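Local coordinates for protein yersinopine synthase (Yersinia pestis, PDB 6C4M) that catalyses the NADPH-dependent reductive condensation of pyruvate with an amino-acid-derived intermediate, the last step in making the metallophore yersinopine, at residues Q81-K85 with A235-I239; I297-A301 with Q353-F358. One frame throughout, in Å; residues are numbered along the deposited sequence.

Contact 1: Q81-K85 with A235-I239; sequences QATQK and ARHHI
Two loops meet, Thr83 of one against the turn 235-238 of the other; the CA atoms of Thr83 and His237 lie 5.4 Å apart. In 81-85 the backbone runs through helical angles at Gln81 and Ala82, takes a bridge-region conformation at Thr83 (-124/9) and becomes extended from Gln84 (-142/113) on; Lys85 folds back so that its NZ donates to Gln81 O at 2.8 Å. Along 235-239, a type I turn spans Ala235 to His238, where His238 N donates to Ala235 O at 3.0 Å. Arg236 (-62/-20) places its O 3.5 Å from Thr83 CB, while its long side chain (chi1 t, chi2 t, chi3 p) brings the guanidinium back so that Thr83 O lies over one of its faces; its charge is met by Asp40 OD1. His237 (-114/16, chi1 m, chi2 -62°) sits buried and uses both ring nitrogens: ND1 shares a 2.8 Å hydrogen bond with Thr83 OG1, and NE2 is hydrogen-bonded to the same Asp40 OD1. The p rotamer of Thr83 aims the hydroxyl at the imidazole edge, where Gln84 OE1, hydrogen-bonded to Gln36, also comes within 3.2 Å of His237 CE1. Histidine can thus join Thr83 to helix 32-44, which starts within the NADP(+)-binding Ala30-Ala33 in a probable Rossmann-type GxGxxA motif; Phe209 of strand 203-217 stacks on its ring. His238 follows with positive phi (66/26) as C-prime residue of the Schellman motif ending helix 225-235. Its ring receives Thr83 CG2 over one face, a CH-pi contact 4.1 Å from the centroid, so threonine serves both histidines. Ile239 (-86/124) then extends, buried against Phe209 and Ile213.

Contact 2: I297-A301 with Q353-F358; sequences IADLA and QQYALF
Two helical segments cross steeply here, their axes 9.1 Å apart at closest approach and their N-to-C directions 115° apart. Both have regular alpha-helical backbone angles, with i to i+4 bonds such as Ala301 N to Ile297 O (3.0 Å). The CA atoms come nearest at Ile297 and Gln354, 6.0 Å apart. Ile297 (chi1 m, chi2 m) is the main bump: its CG2 presses into a hollow formed by Gln354 O at 3.3 Å, Leu357 CB at 3.9 Å and Phe358 N at 4.0 Å, while its CG1 meets the edge of the phenyl ring 4.0 Å from Phe358 CD2. One turn on, small Ala301 gives the other helix a shallow place to fill: its CB lies 4.0 Å from Gln354 CG and 4.1 Å from Leu357 CD1. Leu357 (chi1 m, chi2 t) thus projects between Ile297, Ala301 and Leu300, with Leu300 CD2 touching Leu357 CD2 at 4.2 Å. Ala298 is equally compact, allowing the extended Gln354 side chain to lie along the margin with OE1 3.6 Å from Ala298 CB. At the Ala301 end a water bridges the helices, donating to Ala301 O at 3.0 Å and Gln353 OE1 at 2.9 Å; Gln353 NE2 is spent on Phe345 O. Asp299 points away and forms a salt bridge with Arg429 of helix 425-445. Tyr355, also turned away, meets Tyr355 of the second subunit, which packs on Ile297 and Gln354 as well. The arrangement is side-chain interdigitation of two steeply crossed helices, in the predominantly helical part of the opine dehydrogenase, at its homodimer interface.

In the fold
From the N terminus the chain first builds the nucleotide-binding region, where helix 32-44 supplies partners for contact 1. The loop between strands 71-76 and 87-90 opens that contact, and 149 intervening residues, including strand 203-217 and helix 225-235, pass before 235-239 closes it. The chain then reaches helix 255-264, which carries the probable active-site residue His260, before contact 2 opens on helix 294-313. A shorter, largely helical excursion of 51 residues returns to close it on helix 350-364. The two closures therefore follow in series, neither nested nor crossed. Their centres lie 34 Å apart, contact 1 joining loops of the Rossmann-type part, contact 2 joining helices beside the second subunit.

Contact 1: Q81-K85 with A235-I239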
# COMPACT_ATOMS: atom_id res chain seq x y z
N GLN A 81 22.63 12.88 -15.39
CA GLN A 81 23.17 13.55 -16.57
C GLN A 81 23.50 15.01 -16.29
O GLN A 81 24.23 15.63 -17.06
CB GLN A 81 22.17 13.46 -17.73
CG GLN A 81 22.79 13.45 -19.12
CD GLN A 81 21.80 12.98 -20.19
OE1 GLN A 81 20.60 12.80 -19.93
NE2 GLN A 81 22.31 12.77 -21.40
N ALA A 82 22.97 15.57 -15.20
CA ALA A 82 23.27 16.96 -14.86
C ALA A 82 24.75 17.14 -14.56
O ALA A 82 25.34 18.17 -14.93
CB ALA A 82 22.40 17.40 -13.68
N THR A 83 25.38 16.16 -13.90
CA THR A 83 26.79 16.26 -13.52
C THR A 83 27.65 15.11 -14.04
O THR A 83 28.82 15.00 -13.65
CB THR A 83 26.93 16.32 -11.99
OG1 THR A 83 26.43 15.11 -11.40
CG2 THR A 83 26.18 17.49 -11.44
N GLN A 84 27.11 14.25 -14.91
CA GLN A 84 27.86 13.14 -15.49
C GLN A 84 27.45 12.97 -16.95
O GLN A 84 26.31 12.58 -17.23
CB GLN A 84 27.62 11.84 -14.72
CG GLN A 84 28.52 10.70 -15.15
CD GLN A 84 29.99 11.05 -15.00
OE1 GLN A 84 30.48 11.27 -13.89
NE2 GLN A 84 30.70 11.13 -16.13
N LYS A 85 28.37 13.25 -17.87
CA LYS A 85 28.16 13.06 -19.29
C LYS A 85 29.03 11.90 -19.76
O LYS A 85 29.61 11.17 -18.95
CB LYS A 85 28.49 14.36 -20.05
CG LYS A 85 27.72 15.59 -19.60
CD LYS A 85 26.22 15.41 -19.72
CE LYS A 85 25.49 16.76 -19.62
NZ LYS A 85 25.83 17.51 -18.37
N ALA A 235 31.80 16.19 -4.39
CA ALA A 235 31.17 17.49 -4.62
C ALA A 235 30.92 17.77 -6.10
O ALA A 235 30.06 18.59 -6.43
CB ALA A 235 32.03 18.61 -4.02
N ARG A 236 31.66 17.12 -6.99
CA ARG A 236 31.42 17.28 -8.42
C ARG A 236 30.03 16.81 -8.83
O ARG A 236 29.54 17.20 -9.90
CB ARG A 236 32.47 16.51 -9.20
CG ARG A 236 32.66 16.98 -10.62
CD ARG A 236 33.82 16.25 -11.26
NE ARG A 236 33.49 14.86 -11.57
CZ ARG A 236 33.16 14.41 -12.78
NH1 ARG A 236 33.11 15.23 -13.82
NH2 ARG A 236 32.87 13.13 -12.95
N HIS A 237 29.38 15.98 -8.02
CA HIS A 237 28.03 15.50 -8.27
C HIS A 237 27.05 16.03 -7.23
O HIS A 237 25.93 15.52 -7.12
CB HIS A 237 28.01 13.96 -8.32
CG HIS A 237 28.92 13.39 -9.35
ND1 HIS A 237 28.75 13.64 -10.70
CD2 HIS A 237 30.04 12.64 -9.24
CE1 HIS A 237 29.72 13.03 -11.37
NE2 HIS A 237 30.52 12.43 -10.51
N HIS A 238 27.45 17.05 -6.49
CA HIS A 238 26.59 17.73 -5.52
C HIS A 238 26.22 16.81 -4.38
O HIS A 238 25.19 16.99 -3.74
CB HIS A 238 25.33 18.28 -6.19
CG HIS A 238 25.63 19.20 -7.33
ND1 HIS A 238 26.83 19.87 -7.45
CD2 HIS A 238 24.90 19.54 -8.42
CE1 HIS A 238 26.83 20.59 -8.55
NE2 HIS A 238 25.67 20.41 -9.16
N ILE A 239 27.08 15.84 -4.11
CA ILE A 239 26.89 14.92 -3.00
C ILE A 239 27.48 15.57 -1.76
O ILE A 239 28.67 15.90 -1.72
CB ILE A 239 27.57 13.57 -3.30
CG1 ILE A 239 27.00 12.96 -4.58
CG2 ILE A 239 27.45 12.63 -2.12
CD1 ILE A 239 27.93 11.94 -5.20

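Contact 2: I297-A301 with Q353-F358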
# COMPACT_ATOMS: atom_id res chain seq x y z
N ILE A 297 7.29 -5.89 8.51
CA ILE A 297 7.57 -4.56 9.03
C ILE A 297 7.95 -4.64 10.51
O ILE A 297 8.81 -3.89 10.99
CB ILE A 297 6.35 -3.65 8.79
CG1 ILE A 297 6.22 -3.35 7.29
CG2 ILE A 297 6.40 -2.39 9.64
CD1 ILE A 297 7.40 -2.56 6.72
N ALA A 298 7.31 -5.54 11.25
CA ALA A 298 7.68 -5.75 12.65
C ALA A 298 9.12 -6.21 12.76
O ALA A 298 9.84 -5.81 13.69
CB ALA A 298 6.71 -6.76 13.29
N ASP A 299 9.60 -7.02 11.79
CA ASP A 299 11.02 -7.41 11.82
C ASP A 299 11.93 -6.23 11.48
O ASP A 299 13.05 -6.14 11.99
CB ASP A 299 11.32 -8.55 10.84
CG ASP A 299 10.79 -9.91 11.31
OD1 ASP A 299 10.48 -10.08 12.51
OD2 ASP A 299 10.75 -10.83 10.46
N LEU A 300 11.49 -5.34 10.58
CA LEU A 300 12.28 -4.17 10.25
C LEU A 300 12.46 -3.29 11.48
O LEU A 300 13.58 -2.87 11.81
CB LEU A 300 11.62 -3.41 9.10
CG LEU A 300 12.24 -2.08 8.65
CD1 LEU A 300 13.64 -2.28 8.27
CD2 LEU A 300 11.46 -1.52 7.47
N ALA A 301 11.37 -3.02 12.18
CA ALA A 301 11.45 -2.22 13.39
C ALA A 301 12.26 -2.93 14.48
O ALA A 301 13.04 -2.29 15.18
CB ALA A 301 10.05 -1.90 13.88
N GLN A 353 5.58 2.98 15.33
CA GLN A 353 6.74 2.82 14.47
C GLN A 353 6.42 1.92 13.29
O GLN A 353 6.73 2.24 12.13
CB GLN A 353 7.92 2.23 15.26
CG GLN A 353 8.63 3.21 16.19
CD GLN A 353 9.96 2.62 16.69
OE1 GLN A 353 10.25 1.44 16.49
NE2 GLN A 353 10.78 3.45 17.31
N GLN A 354 5.77 0.78 13.57
CA GLN A 354 5.49 -0.16 12.51
C GLN A 354 4.51 0.42 11.51
O GLN A 354 4.73 0.34 10.29
CB GLN A 354 4.96 -1.46 13.13
CG GLN A 354 6.11 -2.29 13.79
CD GLN A 354 5.56 -3.45 14.61
OE1 GLN A 354 4.58 -4.06 14.23
NE2 GLN A 354 6.15 -3.70 15.76
N TYR A 355 3.41 1.00 12.00
CA TYR A 355 2.44 1.63 11.10
C TYR A 355 3.16 2.63 10.19
O TYR A 355 3.02 2.58 8.96
CB TYR A 355 1.32 2.30 11.92
CG TYR A 355 0.15 2.93 11.16
CD1 TYR A 355 -0.10 2.64 9.83
CD2 TYR A 355 -0.72 3.80 11.81
CE1 TYR A 355 -1.14 3.21 9.17
CE2 TYR A 355 -1.77 4.39 11.14
CZ TYR A 355 -1.99 4.09 9.82
OH TYR A 355 -3.06 4.63 9.16
N ALA A 356 4.01 3.48 10.79
CA ALA A 356 4.72 4.48 9.99
C ALA A 356 5.58 3.83 8.92
O ALA A 356 5.58 4.28 7.77
CB ALA A 356 5.57 5.37 10.89
N LEU A 357 6.27 2.72 9.25
CA LEU A 357 7.11 2.06 8.27
C LEU A 357 6.30 1.37 7.19
O LEU A 357 6.70 1.39 6.01
CB LEU A 357 8.04 1.06 8.96
CG LEU A 357 9.19 1.69 9.76
CD1 LEU A 357 9.81 0.64 10.72
CD2 LEU A 357 10.25 2.24 8.78
N PHE A 358 5.15 0.73 7.56
CA PHE A 358 4.29 0.14 6.55
C PHE A 358 3.78 1.22 5.61
O PHE A 358 3.78 1.03 4.38
CB PHE A 358 3.11 -0.64 7.18
CG PHE A 358 2.27 -1.34 6.16
CD1 PHE A 358 1.28 -0.66 5.49
CD2 PHE A 358 2.52 -2.65 5.82
CE1 PHE A 358 0.52 -1.29 4.51
CE2 PHE A 358 1.77 -3.29 4.86
CZ PHE A 358 0.76 -2.59 4.20
O HOH W 1 12.80 0.69 15.31